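Local coordinates for protein protocadherin gamma-B3 (Homo sapiens, PDB 5K8R) that probably mediates calcium-dependent cell adhesion through its extracellular cadherin repeats and may help to establish and maintain specific neuronal connections in the brain, at residues S113-L124 against P162-E173; K69-E77 against F87-D95. All coordinates share one frame; numbering follows the deposited sequence.

Contact 1 (S113-L124 against P162-E173); sequences SELALTGATFAL and PELVLKAPLDRE. With CA (calcium ion), chain I; CA (calcium ion), chain J.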
loop_
_atom_site.group_PDB
_atom_site.type_symbol
_atom_site.label_atom_id
_atom_site.label_comp_id
_atom_site.label_asym_id
_atom_site.label_seq_id
_atom_site.Cartn_x
_atom_site.Cartn_y
_atom_site.Cartn_z
ATOM N N SER A 113 -3.638 10.047 -5.052
ATOM C CA SER A 113 -4.393 9.199 -4.142
ATOM C C SER A 113 -5.635 9.926 -3.642
ATOM O O SER A 113 -5.659 11.154 -3.522
ATOM C CB SER A 113 -3.529 8.773 -2.955
ATOM O OG SER A 113 -3.484 9.788 -1.968
ATOM N N GLU A 114 -6.677 9.147 -3.347
ATOM C CA GLU A 114 -7.920 9.712 -2.839
ATOM C C GLU A 114 -7.782 10.273 -1.429
ATOM O O GLU A 114 -8.708 10.938 -0.954
ATOM C CB GLU A 114 -9.025 8.655 -2.874
ATOM C CG GLU A 114 -8.609 7.321 -2.289
ATOM C CD GLU A 114 -9.665 6.251 -2.462
ATOM O OE1 GLU A 114 -10.855 6.600 -2.616
ATOM O OE2 GLU A 114 -9.303 5.056 -2.447
ATOM N N LEU A 115 -6.661 10.023 -0.754
ATOM C CA LEU A 115 -6.396 10.621 0.548
ATOM C C LEU A 115 -5.932 12.068 0.451
ATOM O O LEU A 115 -5.667 12.685 1.489
ATOM C CB LEU A 115 -5.349 9.800 1.305
ATOM C CG LEU A 115 -5.799 8.444 1.851
ATOM C CD1 LEU A 115 -4.641 7.721 2.522
ATOM C CD2 LEU A 115 -6.961 8.616 2.817
ATOM N N ALA A 116 -5.823 12.617 -0.757
ATOM C CA ALA A 116 -5.389 13.997 -0.919
ATOM C C ALA A 116 -6.395 14.947 -0.285
ATOM O O ALA A 116 -7.593 14.891 -0.577
ATOM C CB ALA A 116 -5.207 14.326 -2.400
ATOM N N LEU A 117 -5.905 15.816 0.593
ATOM C CA LEU A 117 -6.767 16.763 1.278
ATOM C C LEU A 117 -7.168 17.897 0.341
ATOM O O LEU A 117 -6.512 18.170 -0.667
ATOM C CB LEU A 117 -6.069 17.329 2.514
ATOM C CG LEU A 117 -5.566 16.311 3.538
ATOM C CD1 LEU A 117 -4.875 17.015 4.695
ATOM C CD2 LEU A 117 -6.708 15.443 4.037
ATOM N N THR A 118 -8.271 18.557 0.687
ATOM C CA THR A 118 -8.705 19.726 -0.065
ATOM C C THR A 118 -7.664 20.831 0.052
ATOM O O THR A 118 -7.215 21.166 1.152
ATOM C CB THR A 118 -10.060 20.216 0.446
ATOM O OG1 THR A 118 -11.033 19.174 0.301
ATOM C CG2 THR A 118 -10.515 21.438 -0.337
ATOM N N GLY A 119 -7.273 21.391 -1.090
ATOM C CA GLY A 119 -6.227 22.388 -1.137
ATOM C C GLY A 119 -4.864 21.856 -1.518
ATOM O O GLY A 119 -3.910 22.642 -1.586
ATOM N N ALA A 120 -4.742 20.554 -1.763
ATOM C CA ALA A 120 -3.464 19.974 -2.147
ATOM C C ALA A 120 -3.018 20.509 -3.502
ATOM O O ALA A 120 -3.835 20.730 -4.402
ATOM C CB ALA A 120 -3.563 18.450 -2.190
ATOM N N THR A 121 -1.713 20.714 -3.645
ATOM C CA THR A 121 -1.125 21.290 -4.845
ATOM C C THR A 121 -0.259 20.255 -5.552
ATOM O O THR A 121 0.514 19.534 -4.911
ATOM C CB THR A 121 -0.294 22.531 -4.503
ATOM O OG1 THR A 121 -1.161 23.576 -4.043
ATOM C CG2 THR A 121 0.478 23.021 -5.716
ATOM N N PHE A 122 -0.396 20.185 -6.874
ATOM C CA PHE A 122 0.355 19.259 -7.706
ATOM C C PHE A 122 0.988 20.019 -8.861
ATOM O O PHE A 122 0.348 20.876 -9.479
ATOM C CB PHE A 122 -0.544 18.139 -8.236
ATOM C CG PHE A 122 -1.357 17.467 -7.170
ATOM C CD1 PHE A 122 -0.829 16.422 -6.432
ATOM C CD2 PHE A 122 -2.649 17.888 -6.898
ATOM C CE1 PHE A 122 -1.574 15.804 -5.446
ATOM C CE2 PHE A 122 -3.400 17.275 -5.914
ATOM C CZ PHE A 122 -2.862 16.232 -5.186
ATOM N N ALA A 123 2.247 19.698 -9.147
ATOM C CA ALA A 123 2.987 20.405 -10.181
ATOM C C ALA A 123 2.501 20.007 -11.568
ATOM O O ALA A 123 2.248 18.831 -11.845
ATOM C CB ALA A 123 4.483 20.122 -10.050
ATOM N N LEU A 124 2.373 21.000 -12.443
ATOM C CA LEU A 124 2.010 20.787 -13.837
ATOM C C LEU A 124 3.160 21.224 -14.731
ATOM O O LEU A 124 3.865 22.190 -14.424
ATOM C CB LEU A 124 0.741 21.557 -14.208
ATOM C CG LEU A 124 -0.559 21.047 -13.590
ATOM C CD1 LEU A 124 -1.741 21.863 -14.089
ATOM C CD2 LEU A 124 -0.744 19.572 -13.905
ATOM N N PRO A 162 2.021 26.939 -14.071
ATOM C CA PRO A 162 0.750 26.574 -13.440
ATOM C C PRO A 162 0.888 25.460 -12.414
ATOM O O PRO A 162 1.861 24.699 -12.425
ATOM C CB PRO A 162 -0.097 26.123 -14.634
ATOM C CG PRO A 162 0.915 25.475 -15.542
ATOM C CD PRO A 162 2.232 26.208 -15.333
ATOM N N GLU A 163 -0.096 25.360 -11.525
ATOM C CA GLU A 163 -0.184 24.288 -10.546
ATOM C C GLU A 163 -1.638 23.870 -10.406
ATOM O O GLU A 163 -2.533 24.719 -10.347
ATOM C CB GLU A 163 0.371 24.710 -9.178
ATOM C CG GLU A 163 1.883 24.828 -9.116
ATOM C CD GLU A 163 2.378 25.223 -7.737
ATOM O OE1 GLU A 163 1.574 25.761 -6.948
ATOM O OE2 GLU A 163 3.569 24.992 -7.443
ATOM N N LEU A 164 -1.864 22.561 -10.362
ATOM C CA LEU A 164 -3.200 22.028 -10.156
ATOM C C LEU A 164 -3.519 22.009 -8.668
ATOM O O LEU A 164 -2.678 21.639 -7.846
ATOM C CB LEU A 164 -3.300 20.618 -10.739
ATOM C CG LEU A 164 -4.691 20.046 -10.999
ATOM C CD1 LEU A 164 -5.404 20.854 -12.073
ATOM C CD2 LEU A 164 -4.588 18.583 -11.402
ATOM N N VAL A 165 -4.734 22.420 -8.316
ATOM C CA VAL A 165 -5.149 22.487 -6.920
ATOM C C VAL A 165 -6.449 21.713 -6.749
ATOM O O VAL A 165 -7.348 21.785 -7.595
ATOM C CB VAL A 165 -5.298 23.947 -6.432
ATOM C CG1 VAL A 165 -6.301 24.711 -7.276
ATOM C CG2 VAL A 165 -5.687 23.989 -4.959
ATOM N N LEU A 166 -6.535 20.956 -5.659
ATOM C CA LEU A 166 -7.708 20.150 -5.349
ATOM C C LEU A 166 -8.647 20.956 -4.459
ATOM O O LEU A 166 -8.272 21.348 -3.350
ATOM C CB LEU A 166 -7.292 18.853 -4.656
ATOM C CG LEU A 166 -8.376 17.806 -4.407
ATOM C CD1 LEU A 166 -8.734 17.101 -5.705
ATOM C CD2 LEU A 166 -7.927 16.807 -3.351
ATOM N N LYS A 167 -9.865 21.201 -4.943
ATOM C CA LYS A 167 -10.857 21.939 -4.175
ATOM C C LYS A 167 -11.976 21.064 -3.628
ATOM O O LYS A 167 -12.739 21.527 -2.775
ATOM C CB LYS A 167 -11.462 23.066 -5.028
ATOM C CG LYS A 167 -12.132 22.598 -6.305
ATOM C CD LYS A 167 -12.780 23.764 -7.031
ATOM C CE LYS A 167 -13.452 23.311 -8.315
ATOM N NZ LYS A 167 -14.090 24.445 -9.039
ATOM N N ALA A 168 -12.093 19.818 -4.091
ATOM C CA ALA A 168 -13.074 18.870 -3.590
ATOM C C ALA A 168 -12.401 17.510 -3.472
ATOM O O ALA A 168 -11.594 17.144 -4.338
ATOM C CB ALA A 168 -14.301 18.771 -4.508
ATOM N N PRO A 169 -12.703 16.749 -2.420
ATOM C CA PRO A 169 -12.009 15.473 -2.208
ATOM C C PRO A 169 -12.252 14.491 -3.345
ATOM O O PRO A 169 -13.242 14.568 -4.075
ATOM C CB PRO A 169 -12.607 14.956 -0.892
ATOM C CG PRO A 169 -13.155 16.172 -0.217
ATOM C CD PRO A 169 -13.634 17.062 -1.324
ATOM N N LEU A 170 -11.318 13.556 -3.487
ATOM C CA LEU A 170 -11.398 12.507 -4.491
ATOM C C LEU A 170 -11.906 11.214 -3.864
ATOM O O LEU A 170 -11.716 10.963 -2.672
ATOM C CB LEU A 170 -10.035 12.264 -5.144
ATOM C CG LEU A 170 -9.413 13.432 -5.909
ATOM C CD1 LEU A 170 -8.065 13.032 -6.491
ATOM C CD2 LEU A 170 -10.348 13.919 -7.004
ATOM N N ASP A 171 -12.567 10.403 -4.685
ATOM C CA ASP A 171 -13.120 9.126 -4.254
ATOM C C ASP A 171 -13.066 8.156 -5.425
ATOM O O ASP A 171 -13.907 8.203 -6.323
ATOM C CB ASP A 171 -14.561 9.297 -3.772
ATOM C CG ASP A 171 -15.109 8.043 -3.119
ATOM O OD1 ASP A 171 -14.307 7.147 -2.783
ATOM O OD2 ASP A 171 -16.342 7.955 -2.942
ATOM N N ARG A 172 -12.066 7.282 -5.414
ATOM C CA ARG A 172 -11.884 6.332 -6.470
ATOM C C ARG A 172 -13.082 5.455 -6.590
ATOM O O ARG A 172 -13.408 4.966 -7.636
ATOM C CB ARG A 172 -10.666 5.487 -6.209
ATOM C CG ARG A 172 -10.389 4.524 -7.326
ATOM C CD ARG A 172 -9.485 3.388 -6.908
ATOM N NE ARG A 172 -10.188 2.304 -6.241
ATOM C CZ ARG A 172 -10.991 1.444 -6.841
ATOM N NH1 ARG A 172 -11.215 1.517 -8.126
ATOM N NH2 ARG A 172 -11.578 0.509 -6.150
ATOM N N GLU A 173 -13.777 5.254 -5.475
ATOM C CA GLU A 173 -14.978 4.420 -5.474
ATOM C C GLU A 173 -16.112 5.104 -6.237
ATOM O O GLU A 173 -17.001 4.448 -6.780
ATOM C CB GLU A 173 -15.417 4.114 -4.041
ATOM C CG GLU A 173 -14.423 3.275 -3.253
ATOM C CD GLU A 173 -13.308 4.106 -2.651
ATOM O OE1 GLU A 173 -13.541 5.300 -2.367
ATOM O OE2 GLU A 173 -12.197 3.566 -2.462
HETATM CA CA CA I . -12.880 6.347 -1.093
HETATM CA CA CA J . -10.698 3.283 -1.572
HETATM O O HOH W 1 -9.196 13.431 -2.154
HETATM O O HOH W 2 4.290 23.214 -11.389
HETATM O O HOH W 3 -13.389 8.695 -0.416
#
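Glu-114 and Glu-173 face each other across two calcium ions at the end of the second cadherin repeat, part of the calcium-binding linker to the third. Each carboxylate spans both ions: Glu-114 OE1 binds one at 2.5 Å and its OE2 the other at 2.4 Å, while OE1 and OE2 of Glu-173 divide themselves the same way. Asp-171 OD1 and a water join the first ion. Asp-204, Ala-205, Asp-207 and Asp-240 complete the pair of sites, and Asp-204 also takes a hydrogen bond from Arg-172 NE. The backbone N of Arg-172 reaches Glu-114 OE1 from above the carboxylate plane, at 3.1 Å, which helps fix the group's rotation.

Behind the metals a water ties the loops together, donating to the carbonyls of Glu-114 and Ala-116 and accepting from Leu-170 N. Further back the segments become an antiparallel edge of the repeat's beta sandwich, strand 121-123 on strand 162-166. Phe-122 and Leu-164 form the hydrogen-bonded pair, and their side chains lie on the same face, turned to the opposite sheet, where Phe-122 meets Ile-112 and Leu-164 meets Leu-110 of strand 107-113. Leu-124 CD1 lies 3.9 Å from Leu-164 CB. Leu-166, its CG anti to the backbone N (chi1 -173°), brings CD2 against the carbonyl oxygens of Ala-116 and Leu-117 and within 3.8 Å of Ala-116 CB; its CB touches the edge of the Phe-122 ring at CE2.

Contact 2 (K69-E77 against F87-D95); sequences KSTCVLEFE and FHVTVLIQD. With CA (calcium ion), chain D.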
loop_
_atom_site.group_PDB
_atom_site.type_symbol
_atom_site.label_atom_id
_atom_site.label_comp_id
_atom_site.label_asym_id
_atom_site.label_seq_id
_atom_site.Cartn_x
_atom_site.Cartn_y
_atom_site.Cartn_z
ATOM N N LYS A 69 17.829 34.327 -26.334
ATOM C CA LYS A 69 18.509 35.538 -25.896
ATOM C C LYS A 69 17.557 36.727 -25.942
ATOM O O LYS A 69 16.740 36.855 -26.858
ATOM C CB LYS A 69 19.734 35.809 -26.771
ATOM C CG LYS A 69 20.840 34.775 -26.632
ATOM C CD LYS A 69 21.975 35.043 -27.609
ATOM C CE LYS A 69 23.041 33.961 -27.526
ATOM N NZ LYS A 69 24.135 34.174 -28.513
ATOM N N SER A 70 17.665 37.599 -24.938
ATOM C CA SER A 70 16.759 38.739 -24.852
ATOM C C SER A 70 16.969 39.715 -26.003
ATOM O O SER A 70 16.013 40.356 -26.452
ATOM C CB SER A 70 16.936 39.451 -23.513
ATOM O OG SER A 70 16.598 38.596 -22.435
ATOM N N THR A 71 18.209 39.823 -26.466
ATOM C CA THR A 71 18.549 40.717 -27.566
ATOM C C THR A 71 19.157 39.930 -28.720
ATOM O O THR A 71 19.829 38.920 -28.511
ATOM C CB THR A 71 19.540 41.809 -27.121
ATOM O OG1 THR A 71 19.638 42.813 -28.139
ATOM C CG2 THR A 71 20.916 41.211 -26.870
ATOM N N CYS A 72 18.916 40.398 -29.940
ATOM C CA CYS A 72 19.436 39.735 -31.133
ATOM C C CYS A 72 20.081 40.787 -32.023
ATOM O O CYS A 72 19.379 41.594 -32.642
ATOM C CB CYS A 72 18.326 38.994 -31.881
ATOM S SG CYS A 72 18.922 37.674 -32.958
ATOM N N VAL A 73 21.409 40.780 -32.089
ATOM C CA VAL A 73 22.164 41.740 -32.883
ATOM C C VAL A 73 23.048 40.984 -33.864
ATOM O O VAL A 73 23.682 39.984 -33.506
ATOM C CB VAL A 73 23.006 42.681 -31.995
ATOM C CG1 VAL A 73 22.098 43.624 -31.219
ATOM C CG2 VAL A 73 23.885 41.883 -31.043
ATOM N N LEU A 74 23.072 41.455 -35.107
ATOM C CA LEU A 74 23.918 40.906 -36.159
ATOM C C LEU A 74 24.960 41.952 -36.526
ATOM O O LEU A 74 24.616 43.023 -37.038
ATOM C CB LEU A 74 23.093 40.516 -37.385
ATOM C CG LEU A 74 22.139 39.329 -37.238
ATOM C CD1 LEU A 74 21.320 39.143 -38.504
ATOM C CD2 LEU A 74 22.912 38.060 -36.909
ATOM N N GLU A 75 26.226 41.644 -36.264
ATOM C CA GLU A 75 27.327 42.567 -36.499
ATOM C C GLU A 75 28.123 42.113 -37.713
ATOM O O GLU A 75 28.515 40.944 -37.800
ATOM C CB GLU A 75 28.237 42.656 -35.271
ATOM C CG GLU A 75 27.489 42.891 -33.968
ATOM C CD GLU A 75 28.400 43.336 -32.842
ATOM O OE1 GLU A 75 29.635 43.227 -32.992
ATOM O OE2 GLU A 75 27.879 43.802 -31.807
ATOM N N PHE A 76 28.357 43.033 -38.645
ATOM C CA PHE A 76 29.158 42.737 -39.824
ATOM C C PHE A 76 29.906 43.998 -40.236
ATOM O O PHE A 76 29.749 45.065 -39.635
ATOM C CB PHE A 76 28.291 42.189 -40.964
ATOM C CG PHE A 76 27.160 43.096 -41.363
ATOM C CD1 PHE A 76 27.347 44.080 -42.321
ATOM C CD2 PHE A 76 25.909 42.957 -40.787
ATOM C CE1 PHE A 76 26.308 44.913 -42.692
ATOM C CE2 PHE A 76 24.865 43.787 -41.154
ATOM C CZ PHE A 76 25.066 44.765 -42.108
ATOM N N GLU A 77 30.728 43.867 -41.273
ATOM C CA GLU A 77 31.571 44.951 -41.760
ATOM C C GLU A 77 31.258 45.205 -43.227
ATOM O O GLU A 77 31.329 44.283 -44.049
ATOM C CB GLU A 77 33.054 44.612 -41.583
ATOM C CG GLU A 77 33.473 44.337 -40.147
ATOM C CD GLU A 77 33.731 45.606 -39.356
ATOM O OE1 GLU A 77 33.736 46.697 -39.963
ATOM O OE2 GLU A 77 33.933 45.511 -38.127
ATOM N N PHE A 87 33.609 49.567 -42.271
ATOM C CA PHE A 87 32.486 50.307 -41.699
ATOM C C PHE A 87 31.630 49.317 -40.923
ATOM O O PHE A 87 30.904 48.519 -41.523
ATOM C CB PHE A 87 31.672 51.015 -42.781
ATOM C CG PHE A 87 32.441 52.067 -43.525
ATOM C CD1 PHE A 87 32.556 53.349 -43.012
ATOM C CD2 PHE A 87 33.047 51.778 -44.735
ATOM C CE1 PHE A 87 33.262 54.322 -43.694
ATOM C CE2 PHE A 87 33.755 52.747 -45.422
ATOM C CZ PHE A 87 33.862 54.021 -44.900
ATOM N N HIS A 88 31.718 49.367 -39.597
ATOM C CA HIS A 88 31.015 48.404 -38.762
ATOM C C HIS A 88 29.525 48.717 -38.735
ATOM O O HIS A 88 29.123 49.852 -38.463
ATOM C CB HIS A 88 31.586 48.411 -37.345
ATOM C CG HIS A 88 31.072 47.300 -36.483
ATOM N ND1 HIS A 88 31.482 45.993 -36.631
ATOM C CD2 HIS A 88 30.176 47.300 -35.467
ATOM C CE1 HIS A 88 30.863 45.235 -35.743
ATOM N NE2 HIS A 88 30.065 46.005 -35.024
ATOM N N VAL A 89 28.708 47.708 -39.024
ATOM C CA VAL A 89 27.257 47.837 -39.032
ATOM C C VAL A 89 26.680 46.785 -38.098
ATOM O O VAL A 89 27.086 45.617 -38.142
ATOM C CB VAL A 89 26.676 47.684 -40.449
ATOM C CG1 VAL A 89 25.169 47.900 -40.432
ATOM C CG2 VAL A 89 27.347 48.650 -41.413
ATOM N N THR A 90 25.742 47.201 -37.251
ATOM C CA THR A 90 25.009 46.295 -36.381
ATOM C C THR A 90 23.520 46.428 -36.664
ATOM O O THR A 90 23.001 47.541 -36.792
ATOM C CB THR A 90 25.298 46.579 -34.901
ATOM O OG1 THR A 90 24.998 47.947 -34.608
ATOM C CG2 THR A 90 26.761 46.322 -34.588
ATOM N N VAL A 91 22.838 45.291 -36.773
ATOM C CA VAL A 91 21.417 45.247 -37.103
ATOM C C VAL A 91 20.709 44.471 -36.002
ATOM O O VAL A 91 20.938 43.266 -35.836
ATOM C CB VAL A 91 21.159 44.608 -38.474
ATOM C CG1 VAL A 91 19.671 44.628 -38.794
ATOM C CG2 VAL A 91 21.952 45.324 -39.555
ATOM N N LEU A 92 19.819 45.151 -35.287
ATOM C CA LEU A 92 19.033 44.524 -34.233
ATOM C C LEU A 92 17.849 43.810 -34.882
ATOM O O LEU A 92 17.135 44.392 -35.699
ATOM C CB LEU A 92 18.541 45.568 -33.231
ATOM C CG LEU A 92 17.640 45.055 -32.106
ATOM C CD1 LEU A 92 18.390 44.064 -31.227
ATOM C CD2 LEU A 92 17.103 46.212 -31.278
ATOM N N ILE A 93 17.650 42.548 -34.520
ATOM C CA ILE A 93 16.573 41.736 -35.074
ATOM C C ILE A 93 15.469 41.646 -34.028
ATOM O O ILE A 93 15.610 40.947 -33.018
ATOM C CB ILE A 93 17.069 40.344 -35.486
ATOM C CG1 ILE A 93 18.169 40.464 -36.543
ATOM C CG2 ILE A 93 15.917 39.497 -35.999
ATOM C CD1 ILE A 93 17.754 41.241 -37.773
ATOM N N GLN A 94 14.369 42.350 -34.272
ATOM C CA GLN A 94 13.243 42.340 -33.350
ATOM C C GLN A 94 12.472 41.028 -33.455
ATOM O O GLN A 94 12.432 40.385 -34.507
ATOM C CB GLN A 94 12.315 43.520 -33.635
ATOM C CG GLN A 94 12.997 44.876 -33.548
ATOM C CD GLN A 94 12.191 45.979 -34.204
ATOM O OE1 GLN A 94 11.284 45.714 -34.994
ATOM N NE2 GLN A 94 12.518 47.225 -33.880
ATOM N N ASP A 95 11.852 40.637 -32.346
ATOM C CA ASP A 95 11.113 39.386 -32.272
ATOM C C ASP A 95 9.645 39.608 -32.607
ATOM O O ASP A 95 9.031 40.580 -32.158
ATOM C CB ASP A 95 11.238 38.771 -30.876
ATOM C CG ASP A 95 10.499 37.450 -30.750
ATOM O OD1 ASP A 95 10.632 36.598 -31.654
ATOM O OD2 ASP A 95 9.780 37.264 -29.745
HETATM CA CA CA D . 9.660 34.885 -33.048
HETATM O O HOH W 4 15.871 41.687 -29.857
#
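The beta hairpin of strands 73-80 and 85-94 in the first cadherin repeat brings 69-77 and 87-95 together as antiparallel neighbours. Backbone bonds alternate along it, from Ile-93 N to Cys-72 O (2.7 Å), through a reciprocal pair between Leu-74 and Val-91, to a second between Phe-76 and Val-89.

One face carries most of the hydrophobic contacts. Phe-76 CG sits between its own backbone N and carbonyl carbon (chi1 57°), which lays the ring alongside Val-89 and points both side chains the same way. Val-89 CB stands over a face of the ring, 4.0 Å from its centroid, in a CH-pi contact, while Val-91 CG2 meets the ring's edge at CE2 (3.7 Å). Farther along, Leu-74 CD1 rests on Ile-93 CG1 at 3.9 Å, and Cys-72 CB packs against Ile-93 CB.

The other face is more polar. His-88 ND1 donates to Glu-77 OE2 (2.9 Å), coming from above the carboxylate plane, with the ring and carboxylate planes 53° apart. The bend of Glu-77 at chi2 (-82°) turns its carboxylate back to the ring's ND1 edge. The carboxylate of Glu-75 lies at the ring's other edge, almost perpendicular to it, and the two acids would probably favour a protonated imidazole. Glu-75 CG also runs beside Thr-90 CG2, and Leu-92 CD1 touches Val-73 CG1 at 3.7 Å.

Past the strand, Asp-95 enters the calcium site with Glu-9, Glu-63 and Asp-131. Strand 3-8 borders 85-94 on its far side, running parallel to it, and strand 37-39 borders 73-80. Phe-45 meets the Phe-76 ring, and Cys-72 is disulfide-bonded to Cys-66 beside helix 62-65, whose Ile-65 touches Leu-74.

Contact 2 lies in the first cadherin repeat and contact 1 in the second; their centres are about 49 Å apart and their nearest atoms about 20 Å, so they do not touch. Both pair antiparallel strands and mix buried with exposed residues. Contact 2 joins neighbours in sequence, a long regular hairpin with one largely apolar face and one of mixed character, and reaches its calcium site only through Asp-95 at one end. Contact 1 joins a short edge strand to one much later in the chain, then gives way to loops whose acidic side chains from both segments share two ions. The acidic charge of contact 1 is probably offset by its calcium ions, whereas in contact 2 a histidine lies between two carboxylates.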